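PDB 1MSA: mannose-specific lectin from Galanthus nivalis, which binds alpha-D-linked mannose as a homotetrameric lectin, with high affinity for alpha-(1-3)-mannose oligomers, and displays antiviral activity. Local coordinates for residues A[82-87]-A[94-99]; A[59-64]-A[73-78]; A[19-24]-A[86-91]. One frame throughout, in Å; residues are numbered along the deposited sequence.

Contact 1 (A[82-87]-A[94-99]). With MMA (methyl alpha-D-mannopyranoside), chain E; MMA (methyl alpha-D-mannopyranoside), chain N.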
loop_
_atom_site.group_PDB
_atom_site.type_symbol
_atom_site.label_atom_id
_atom_site.label_comp_id
_atom_site.label_asym_id
_atom_site.label_seq_id
_atom_site.Cartn_x
_atom_site.Cartn_y
_atom_site.Cartn_z
ATOM N N GLY A 82 12.467 -21.636 -12.477
ATOM C CA GLY A 82 11.269 -20.976 -12.979
ATOM C C GLY A 82 11.056 -19.636 -12.290
ATOM O O GLY A 82 11.999 -19.005 -11.824
ATOM N N ASN A 83 9.801 -19.204 -12.269
ATOM C CA ASN A 83 9.437 -17.939 -11.634
ATOM C C ASN A 83 8.672 -18.233 -10.346
ATOM O O ASN A 83 7.679 -18.953 -10.352
ATOM C CB ASN A 83 8.618 -17.082 -12.586
ATOM C CG ASN A 83 9.405 -16.706 -13.834
ATOM O OD1 ASN A 83 10.452 -16.062 -13.736
ATOM N ND2 ASN A 83 8.914 -17.136 -14.985
ATOM N N TYR A 84 9.210 -17.763 -9.230
ATOM C CA TYR A 84 8.619 -17.985 -7.919
ATOM C C TYR A 84 8.405 -16.648 -7.209
ATOM O O TYR A 84 8.960 -15.631 -7.618
ATOM C CB TYR A 84 9.545 -18.838 -7.042
ATOM C CG TYR A 84 9.781 -20.243 -7.535
ATOM C CD1 TYR A 84 10.787 -20.512 -8.460
ATOM C CD2 TYR A 84 9.020 -21.307 -7.073
ATOM C CE1 TYR A 84 11.008 -21.792 -8.929
ATOM C CE2 TYR A 84 9.244 -22.594 -7.526
ATOM C CZ TYR A 84 10.235 -22.828 -8.456
ATOM O OH TYR A 84 10.461 -24.112 -8.904
ATOM N N VAL A 85 7.589 -16.655 -6.167
ATOM C CA VAL A 85 7.338 -15.471 -5.374
ATOM C C VAL A 85 7.238 -15.868 -3.887
ATOM O O VAL A 85 6.643 -16.889 -3.544
ATOM C CB VAL A 85 6.065 -14.695 -5.724
ATOM C CG1 VAL A 85 6.184 -13.918 -7.017
ATOM C CG2 VAL A 85 4.846 -15.605 -5.734
ATOM N N CYS A 86 7.864 -15.057 -3.056
ATOM C CA CYS A 86 7.771 -15.265 -1.600
ATOM C C CYS A 86 6.823 -14.162 -1.111
ATOM O O CYS A 86 7.108 -12.982 -1.367
ATOM C CB CYS A 86 9.129 -15.166 -0.936
ATOM S SG CYS A 86 9.064 -15.364 0.859
ATOM N N ILE A 87 5.677 -14.533 -0.569
ATOM C CA ILE A 87 4.684 -13.550 -0.181
ATOM C C ILE A 87 4.396 -13.443 1.302
ATOM O O ILE A 87 4.039 -14.435 1.940
ATOM C CB ILE A 87 3.331 -13.887 -0.880
ATOM C CG1 ILE A 87 3.505 -13.921 -2.394
ATOM C CG2 ILE A 87 2.272 -12.875 -0.476
ATOM C CD1 ILE A 87 2.288 -14.427 -3.139
ATOM N N VAL A 94 3.911 -16.621 5.661
ATOM C CA VAL A 94 4.922 -16.301 4.636
ATOM C C VAL A 94 5.024 -17.575 3.782
ATOM O O VAL A 94 5.241 -18.655 4.328
ATOM C CB VAL A 94 6.263 -15.870 5.168
ATOM C CG1 VAL A 94 7.275 -15.657 4.037
ATOM C CG2 VAL A 94 6.142 -14.570 5.976
ATOM N N VAL A 95 4.633 -17.468 2.514
ATOM C CA VAL A 95 4.560 -18.619 1.637
ATOM C C VAL A 95 5.296 -18.427 0.313
ATOM O O VAL A 95 5.309 -17.343 -0.264
ATOM C CB VAL A 95 3.087 -18.946 1.264
ATOM C CG1 VAL A 95 2.992 -20.314 0.596
ATOM C CG2 VAL A 95 2.159 -18.871 2.458
ATOM N N ILE A 96 5.863 -19.531 -0.181
ATOM C CA ILE A 96 6.530 -19.523 -1.480
ATOM C C ILE A 96 5.611 -20.248 -2.477
ATOM O O ILE A 96 5.155 -21.355 -2.180
ATOM C CB ILE A 96 7.895 -20.218 -1.450
ATOM C CG1 ILE A 96 8.891 -19.436 -0.591
ATOM C CG2 ILE A 96 8.442 -20.400 -2.866
ATOM C CD1 ILE A 96 10.144 -20.205 -0.236
ATOM N N TYR A 97 5.302 -19.600 -3.586
ATOM C CA TYR A 97 4.444 -20.190 -4.607
ATOM C C TYR A 97 5.230 -20.282 -5.928
ATOM O O TYR A 97 6.045 -19.404 -6.207
ATOM C CB TYR A 97 3.192 -19.365 -4.872
ATOM C CG TYR A 97 2.184 -19.248 -3.767
ATOM C CD1 TYR A 97 2.254 -18.219 -2.836
ATOM C CD2 TYR A 97 1.125 -20.145 -3.661
ATOM C CE1 TYR A 97 1.316 -18.096 -1.824
ATOM C CE2 TYR A 97 0.183 -20.033 -2.653
ATOM C CZ TYR A 97 0.282 -19.000 -1.744
ATOM O OH TYR A 97 -0.653 -18.886 -0.739
ATOM N N GLY A 98 4.932 -21.297 -6.721
ATOM C CA GLY A 98 5.601 -21.453 -8.012
ATOM C C GLY A 98 5.388 -22.860 -8.563
ATOM O O GLY A 98 5.018 -23.769 -7.819
ATOM N N THR A 99 5.626 -23.022 -9.857
ATOM C CA THR A 99 6.055 -21.912 -10.707
ATOM C C THR A 99 4.851 -21.159 -11.255
ATOM O O THR A 99 3.726 -21.406 -10.802
ATOM C CB THR A 99 6.933 -22.425 -11.866
ATOM O OG1 THR A 99 6.200 -23.377 -12.646
ATOM C CG2 THR A 99 8.180 -23.107 -11.321
HETATM C C1 MMA E . -2.418 -21.605 4.605
HETATM C C2 MMA E . -2.667 -20.228 3.983
HETATM C C3 MMA E . -2.482 -20.277 2.474
HETATM C C4 MMA E . -1.113 -20.842 2.129
HETATM C C5 MMA E . -0.893 -22.189 2.809
HETATM C C6 MMA E . 0.555 -22.657 2.649
HETATM C C7 MMA E . -3.421 -23.779 4.869
HETATM O O1 MMA E . -3.434 -22.476 4.247
HETATM O O2 MMA E . -1.760 -19.294 4.550
HETATM O O3 MMA E . -2.568 -18.963 1.932
HETATM O O4 MMA E . -1.023 -20.999 0.717
HETATM O O5 MMA E . -1.160 -22.138 4.212
HETATM O O6 MMA E . 0.825 -23.720 3.548
HETATM C C1 MMA N . 7.743 -12.379 -16.750
HETATM C C2 MMA N . 7.778 -11.779 -15.339
HETATM C C3 MMA N . 7.745 -12.897 -14.295
HETATM C C4 MMA N . 6.517 -13.767 -14.544
HETATM C C5 MMA N . 6.568 -14.315 -15.970
HETATM C C6 MMA N . 5.361 -15.172 -16.310
HETATM C C7 MMA N . 9.447 -13.094 -18.292
HETATM O O1 MMA N . 8.879 -13.150 -16.960
HETATM O O2 MMA N . 6.634 -10.950 -15.165
HETATM O O3 MMA N . 7.677 -12.342 -12.995
HETATM O O4 MMA N . 6.470 -14.827 -13.612
HETATM O O5 MMA N . 6.591 -13.222 -16.914
HETATM O O6 MMA N . 5.447 -15.635 -17.650
#
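I87 and V95 form a hydrogen-bonded antiparallel pair. I87 N reaches V95 O at 2.9 Å along a nearly straight path (174°), and V95 N returns to I87 O at 3.1 Å. V85 and Y97 make the second such pair, with Y97 N to V85 O at 3.0 Å and V85 N to Y97 O at 3.2 Å. These bonds build the beta hairpin of strands 84-88 and 94-103, part of one of the three sheets of the bulb-type lectin (beta-prism II) fold. C86 and I96 are the non-hydrogen-bonded pair between them. V95, I96 and Y97 also pair with a strand of the second subunit, so the sheet runs on across the interface.

V85, I87, V95 and Y97 lie on one face of the sheet, where a methyl mannoside is bound. Y97 OH accepts from sugar O4 at 2.6 Å and, over a longer distance, from O3. With CG anti to the carbonyl carbon (chi1 -66°), the Y97 ring lies beside I87, its CD1 3.8 Å from I87 CD1, and the two side chains cross at about a right angle. V95 CG1 sits 3.7 Å above the plane of the Y97 ring, offset toward its rim. The other gamma methyl, CG2, touches sugar C4. N83 approaches another mannoside, the one bound by the second subunit, while its ND2 bonds to D100.

Y84, C86 and I96 occupy the other face, turned to M56 and L62 in the interior. C86 SG packs on V94 CG1. G98 has no side chain, and the Y84 ring comes in close there. The peptide between G98 and T99 is cis. Y84 OH bonds to Q80 O, and T99 CG2 lies 3.5 Å from this same hydroxyl oxygen.

Contact 2 (A[59-64]-A[73-78]). With MMA (methyl alpha-D-mannopyranoside), chain F.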
loop_
_atom_site.group_PDB
_atom_site.type_symbol
_atom_site.label_atom_id
_atom_site.label_comp_id
_atom_site.label_asym_id
_atom_site.label_seq_id
_atom_site.Cartn_x
_atom_site.Cartn_y
_atom_site.Cartn_z
ATOM N N ASP A 59 15.427 -21.164 -8.641
ATOM C CA ASP A 59 15.276 -22.601 -8.481
ATOM C C ASP A 59 14.264 -22.913 -7.382
ATOM O O ASP A 59 14.102 -24.064 -6.988
ATOM C CB ASP A 59 16.609 -23.277 -8.198
ATOM C CG ASP A 59 17.178 -22.973 -6.832
ATOM O OD1 ASP A 59 16.721 -22.012 -6.179
ATOM O OD2 ASP A 59 18.093 -23.704 -6.392
ATOM N N GLY A 60 13.611 -21.882 -6.843
ATOM C CA GLY A 60 12.611 -22.030 -5.818
ATOM C C GLY A 60 13.131 -22.031 -4.398
ATOM O O GLY A 60 12.343 -22.114 -3.441
ATOM N N ASN A 61 14.445 -21.928 -4.219
ATOM C CA ASN A 61 15.051 -21.938 -2.902
ATOM C C ASN A 61 15.130 -20.542 -2.290
ATOM O O ASN A 61 15.559 -19.592 -2.939
ATOM C CB ASN A 61 16.465 -22.532 -2.969
ATOM C CG ASN A 61 16.806 -23.359 -1.749
ATOM O OD1 ASN A 61 15.996 -23.514 -0.830
ATOM N ND2 ASN A 61 18.008 -23.927 -1.741
ATOM N N LEU A 62 14.714 -20.445 -1.032
ATOM C CA LEU A 62 14.801 -19.163 -0.302
ATOM C C LEU A 62 16.013 -19.288 0.621
ATOM O O LEU A 62 16.013 -20.155 1.501
ATOM C CB LEU A 62 13.518 -18.912 0.465
ATOM C CG LEU A 62 13.389 -17.579 1.205
ATOM C CD1 LEU A 62 13.276 -16.426 0.219
ATOM C CD2 LEU A 62 12.195 -17.612 2.145
ATOM N N VAL A 63 17.083 -18.547 0.340
ATOM C CA VAL A 63 18.317 -18.694 1.089
ATOM C C VAL A 63 18.839 -17.453 1.786
ATOM O O VAL A 63 18.846 -16.350 1.250
ATOM C CB VAL A 63 19.458 -19.180 0.138
ATOM C CG1 VAL A 63 20.681 -19.581 0.947
ATOM C CG2 VAL A 63 19.000 -20.336 -0.734
ATOM N N VAL A 64 19.374 -17.655 2.989
ATOM C CA VAL A 64 20.029 -16.593 3.754
ATOM C C VAL A 64 21.547 -16.752 3.555
ATOM O O VAL A 64 22.102 -17.792 3.934
ATOM C CB VAL A 64 19.712 -16.684 5.253
ATOM C CG1 VAL A 64 20.671 -15.821 6.067
ATOM C CG2 VAL A 64 18.271 -16.283 5.533
ATOM N N TRP A 73 21.225 -20.577 5.993
ATOM C CA TRP A 73 19.880 -21.094 6.155
ATOM C C TRP A 73 19.194 -21.138 4.789
ATOM O O TRP A 73 19.525 -20.356 3.899
ATOM C CB TRP A 73 19.059 -20.225 7.123
ATOM C CG TRP A 73 17.650 -20.714 7.295
ATOM C CD1 TRP A 73 17.196 -21.599 8.230
ATOM C CD2 TRP A 73 16.519 -20.379 6.475
ATOM N NE1 TRP A 73 15.853 -21.844 8.036
ATOM C CE2 TRP A 73 15.418 -21.107 6.963
ATOM C CE3 TRP A 73 16.341 -19.545 5.368
ATOM C CZ2 TRP A 73 14.151 -21.018 6.393
ATOM C CZ3 TRP A 73 15.082 -19.459 4.797
ATOM C CH2 TRP A 73 14.003 -20.195 5.311
ATOM N N ALA A 74 18.270 -22.068 4.622
ATOM C CA ALA A 74 17.508 -22.166 3.376
ATOM C C ALA A 74 16.197 -22.895 3.645
ATOM O O ALA A 74 16.106 -23.709 4.570
ATOM C CB ALA A 74 18.313 -22.845 2.293
ATOM N N SER A 75 15.187 -22.611 2.827
ATOM C CA SER A 75 13.890 -23.281 2.969
ATOM C C SER A 75 14.026 -24.737 2.526
ATOM O O SER A 75 13.256 -25.612 2.909
ATOM C CB SER A 75 12.842 -22.566 2.124
ATOM O OG SER A 75 13.337 -22.344 0.809
ATOM N N ASN A 76 15.052 -25.001 1.718
ATOM C CA ASN A 76 15.351 -26.322 1.204
ATOM C C ASN A 76 14.266 -26.762 0.227
ATOM O O ASN A 76 13.805 -27.897 0.239
ATOM C CB ASN A 76 15.556 -27.340 2.323
ATOM C CG ASN A 76 16.691 -26.966 3.260
ATOM O OD1 ASN A 76 16.557 -27.058 4.485
ATOM N ND2 ASN A 76 17.795 -26.490 2.703
ATOM N N THR A 77 13.851 -25.822 -0.624
ATOM C CA THR A 77 12.809 -26.072 -1.609
ATOM C C THR A 77 13.345 -25.866 -3.024
ATOM O O THR A 77 12.599 -25.565 -3.950
ATOM C CB THR A 77 11.598 -25.144 -1.403
ATOM O OG1 THR A 77 12.069 -23.792 -1.302
ATOM C CG2 THR A 77 10.830 -25.513 -0.149
ATOM N N GLY A 78 14.662 -25.987 -3.154
ATOM C CA GLY A 78 15.304 -25.848 -4.470
ATOM C C GLY A 78 14.744 -26.954 -5.373
ATOM O O GLY A 78 14.565 -28.088 -4.929
HETATM C C1 MMA F . 20.553 -25.336 -3.061
HETATM C C2 MMA F . 20.540 -24.205 -4.101
HETATM C C3 MMA F . 21.733 -23.286 -3.869
HETATM C C4 MMA F . 21.738 -22.782 -2.435
HETATM C C5 MMA F . 21.698 -23.959 -1.461
HETATM C C6 MMA F . 21.578 -23.515 -0.010
HETATM C C7 MMA F . 21.656 -27.444 -2.714
HETATM O O1 MMA F . 21.708 -26.089 -3.227
HETATM O O2 MMA F . 19.319 -23.499 -3.996
HETATM O O3 MMA F . 21.701 -22.189 -4.764
HETATM O O4 MMA F . 22.915 -22.011 -2.208
HETATM O O5 MMA F . 20.552 -24.793 -1.740
HETATM O O6 MMA F . 21.386 -24.631 0.849
HETATM O O HOH W 1 18.994 -26.235 0.437
#
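V63 faces A74, and V64 pairs with W73, in the antiparallel hairpin of strands 62-65 and 71-74. Strand 71-74 is an outermost strand of its sheet within this chain, and the contact runs on into the loops beside a bound mannoside. V64 N bonds to W73 O at 2.9 Å. S75 N reaches L62 O at 2.9 Å in the carbonyl plane. L62 N is then met by a side chain, S75 OG, at 3.0 Å.

Farther along, side chains replace strand pairing. T77 OG1 donates to G60 O at 2.7 Å from above the carbonyl plane, and accepts from S75 OG. N61 OD1 takes T77 N at 3.2 Å, also from above its plane, and N76 N weakly. This holds the amide with ND2 turned to the sugar, which it meets at O2 at 2.6 Å. A water links N76 ND2 to sugar O5. D59 OD1 accepts from N61 N, closing an Asx turn, while D59 OD2 lies 2.7 Å from sugar O2.

W73 buries the most surface of any residue in the contact. V64 CG2 rests 3.8 Å from W73 CE3, the two side chains crossing at a slant. L62 turns inward to L54 and M56. V63 CG2 touches both A74 CB and sugar C4. With Q57 and Y65, the residues D59, N61 and V63 form the QxDxNxVxY mannose-binding motif of the bulb-type lectins.

Contact 3 (A[19-24]-A[86-91]). With MMA (methyl alpha-D-mannopyranoside), chain E.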
loop_
_atom_site.group_PDB
_atom_site.type_symbol
_atom_site.label_atom_id
_atom_site.label_comp_id
_atom_site.label_asym_id
_atom_site.label_seq_id
_atom_site.Cartn_x
_atom_site.Cartn_y
_atom_site.Cartn_z
ATOM N N GLY A 19 0.612 -4.461 6.906
ATOM C CA GLY A 19 -0.063 -4.121 8.160
ATOM C C GLY A 19 0.969 -4.035 9.289
ATOM O O GLY A 19 1.974 -3.331 9.180
ATOM N N SER A 20 0.731 -4.806 10.346
ATOM C CA SER A 20 1.630 -4.821 11.493
ATOM C C SER A 20 2.661 -5.936 11.382
ATOM O O SER A 20 3.401 -6.185 12.334
ATOM C CB SER A 20 0.826 -5.002 12.786
ATOM O OG SER A 20 -0.044 -6.117 12.672
ATOM N N PHE A 21 2.683 -6.627 10.251
ATOM C CA PHE A 21 3.610 -7.720 10.025
ATOM C C PHE A 21 4.855 -7.225 9.288
ATOM O O PHE A 21 4.748 -6.482 8.310
ATOM C CB PHE A 21 2.979 -8.833 9.193
ATOM C CG PHE A 21 1.591 -9.243 9.567
ATOM C CD1 PHE A 21 1.185 -9.307 10.891
ATOM C CD2 PHE A 21 0.681 -9.596 8.579
ATOM C CE1 PHE A 21 -0.099 -9.691 11.220
ATOM C CE2 PHE A 21 -0.597 -10.007 8.902
ATOM C CZ PHE A 21 -0.990 -10.048 10.227
ATOM N N VAL A 22 6.021 -7.599 9.787
ATOM C CA VAL A 22 7.282 -7.238 9.166
ATOM C C VAL A 22 8.162 -8.502 9.087
ATOM O O VAL A 22 8.353 -9.197 10.084
ATOM C CB VAL A 22 8.068 -6.134 9.866
ATOM C CG1 VAL A 22 9.350 -5.813 9.082
ATOM C CG2 VAL A 22 7.273 -4.848 10.044
ATOM N N PHE A 23 8.618 -8.795 7.886
ATOM C CA PHE A 23 9.505 -9.954 7.662
ATOM C C PHE A 23 10.876 -9.354 7.335
ATOM O O PHE A 23 11.077 -8.881 6.223
ATOM C CB PHE A 23 8.986 -10.785 6.503
ATOM C CG PHE A 23 9.635 -12.125 6.326
ATOM C CD1 PHE A 23 9.694 -13.030 7.373
ATOM C CD2 PHE A 23 10.169 -12.489 5.101
ATOM C CE1 PHE A 23 10.280 -14.268 7.206
ATOM C CE2 PHE A 23 10.751 -13.731 4.924
ATOM C CZ PHE A 23 10.812 -14.618 5.981
ATOM N N ILE A 24 11.760 -9.305 8.318
ATOM C CA ILE A 24 13.023 -8.608 8.140
ATOM C C ILE A 24 14.277 -9.432 8.217
ATOM O O ILE A 24 14.450 -10.334 9.031
ATOM C CB ILE A 24 13.075 -7.458 9.186
ATOM C CG1 ILE A 24 14.335 -6.624 9.061
ATOM C CG2 ILE A 24 12.930 -8.038 10.589
ATOM C CD1 ILE A 24 14.252 -5.284 9.781
ATOM N N CYS A 86 7.864 -15.057 -3.056
ATOM C CA CYS A 86 7.771 -15.265 -1.600
ATOM C C CYS A 86 6.823 -14.162 -1.111
ATOM O O CYS A 86 7.108 -12.982 -1.367
ATOM C CB CYS A 86 9.129 -15.166 -0.936
ATOM S SG CYS A 86 9.064 -15.364 0.859
ATOM N N ILE A 87 5.677 -14.533 -0.569
ATOM C CA ILE A 87 4.684 -13.550 -0.181
ATOM C C ILE A 87 4.396 -13.443 1.302
ATOM O O ILE A 87 4.039 -14.435 1.940
ATOM C CB ILE A 87 3.331 -13.887 -0.880
ATOM C CG1 ILE A 87 3.505 -13.921 -2.394
ATOM C CG2 ILE A 87 2.272 -12.875 -0.476
ATOM C CD1 ILE A 87 2.288 -14.427 -3.139
ATOM N N LEU A 88 4.458 -12.215 1.829
ATOM C CA LEU A 88 4.042 -12.002 3.233
ATOM C C LEU A 88 2.528 -11.711 3.133
ATOM O O LEU A 88 2.117 -10.632 2.724
ATOM C CB LEU A 88 4.800 -10.901 3.909
ATOM C CG LEU A 88 4.294 -10.354 5.245
ATOM C CD1 LEU A 88 3.921 -11.471 6.208
ATOM C CD2 LEU A 88 5.343 -9.444 5.871
ATOM N N GLN A 89 1.733 -12.748 3.367
ATOM C CA GLN A 89 0.302 -12.698 3.200
ATOM C C GLN A 89 -0.466 -11.908 4.233
ATOM O O GLN A 89 0.013 -11.580 5.318
ATOM C CB GLN A 89 -0.264 -14.138 3.132
ATOM C CG GLN A 89 0.512 -15.048 2.202
ATOM C CD GLN A 89 -0.224 -16.312 1.830
ATOM O OE1 GLN A 89 -0.071 -16.812 0.711
ATOM N NE2 GLN A 89 -1.023 -16.861 2.736
ATOM N N LYS A 90 -1.743 -11.648 3.910
ATOM C CA LYS A 90 -2.623 -10.908 4.804
ATOM C C LYS A 90 -3.046 -11.754 5.993
ATOM O O LYS A 90 -3.438 -11.207 7.029
ATOM C CB LYS A 90 -3.836 -10.366 4.059
ATOM C CG LYS A 90 -4.778 -11.435 3.536
ATOM C CD LYS A 90 -5.808 -10.852 2.580
ATOM C CE LYS A 90 -6.636 -11.962 1.941
ATOM N NZ LYS A 90 -7.810 -11.407 1.208
ATOM N N ASP A 91 -2.922 -13.074 5.887
ATOM C CA ASP A 91 -3.269 -13.971 6.981
ATOM C C ASP A 91 -2.087 -14.212 7.915
ATOM O O ASP A 91 -2.149 -15.051 8.813
ATOM C CB ASP A 91 -3.832 -15.287 6.469
ATOM C CG ASP A 91 -2.852 -16.157 5.718
ATOM O OD1 ASP A 91 -1.722 -15.722 5.426
ATOM O OD2 ASP A 91 -3.209 -17.318 5.401
HETATM C C1 MMA E . -2.418 -21.605 4.605
HETATM C C2 MMA E . -2.667 -20.228 3.983
HETATM C C3 MMA E . -2.482 -20.277 2.474
HETATM C C4 MMA E . -1.113 -20.842 2.129
HETATM C C5 MMA E . -0.893 -22.189 2.809
HETATM C C6 MMA E . 0.555 -22.657 2.649
HETATM C C7 MMA E . -3.421 -23.779 4.869
HETATM O O1 MMA E . -3.434 -22.476 4.247
HETATM O O2 MMA E . -1.760 -19.294 4.550
HETATM O O3 MMA E . -2.568 -18.963 1.932
HETATM O O4 MMA E . -1.023 -20.999 0.717
HETATM O O5 MMA E . -1.160 -22.138 4.212
HETATM O O6 MMA E . 0.825 -23.720 3.548
#
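Q89 NE2 is held by two acceptors, while Q89 O lies against the F21 ring. The amide N-H groups go to O3 of the bound mannoside at 2.7 Å and to D91 OD1 at 3.0 Å. The second bond is straight (168°), lies in the amide plane and meets D91 OD1 on the syn side, but well out of the carboxylate plane. Y97 OH bonds to Q89 OE1, so both ends of the amide are fixed. D91 OD2 takes the sugar O2 hydroxyl at 2.6 Å, and N93 and Y97 bond to the same mannoside.

Behind this site, strand 86-88 packs on strand 21-24 of a different sheet. Their axes come within 9.0 Å and run at 145°, too far apart for backbone pairing. L88 fills the gap. With its CG anti to the backbone N (chi1 167°), both methyls reach F21 CB, each at 4.1 Å, and CD2 alone also reaches F23 CB, at 3.9 Å. The F21 ring reaches the turn after the strand, where K90 O lies at its edge, near the ring plane, 3.6 Å from CE2. K90 itself points away and makes a salt bridge to E8 of the second subunit.

The chemistry divides by side of the chain. L88 and the two phenylalanines give an apolar seam between sheets. Q89 and D91 point away from that seam; Q89 NE2 and D91 OD2 bond to the mannoside, and Q89 OE1 and D91 OD1 are held by protein groups. The hydrophobic packing thus probably helps to place the backbone that carries the sugar-binding side chains.

In the fold
Contact 3 opens first, at 19-24, and closes a long loop when the chain returns at 86-91. Contact 2 lies wholly within that loop, as the hairpin of strands 62-65 and 71-74. Contact 1 opens at 82-87, before contact 3 has closed, and ends at 94-99, so these two overlap and share C86 and I87. Each of the three sheets of the prism takes part. Contacts 1 and 2 are hairpins within two of them, and contact 3 ties the third to the sheet of contact 1. In the core, I96 packs on L62, L62 on C86, and V94 on L88 and F23. Contacts 1 and 3 share one mannoside; contact 2 touches another; contact 1 also nears the second subunit's.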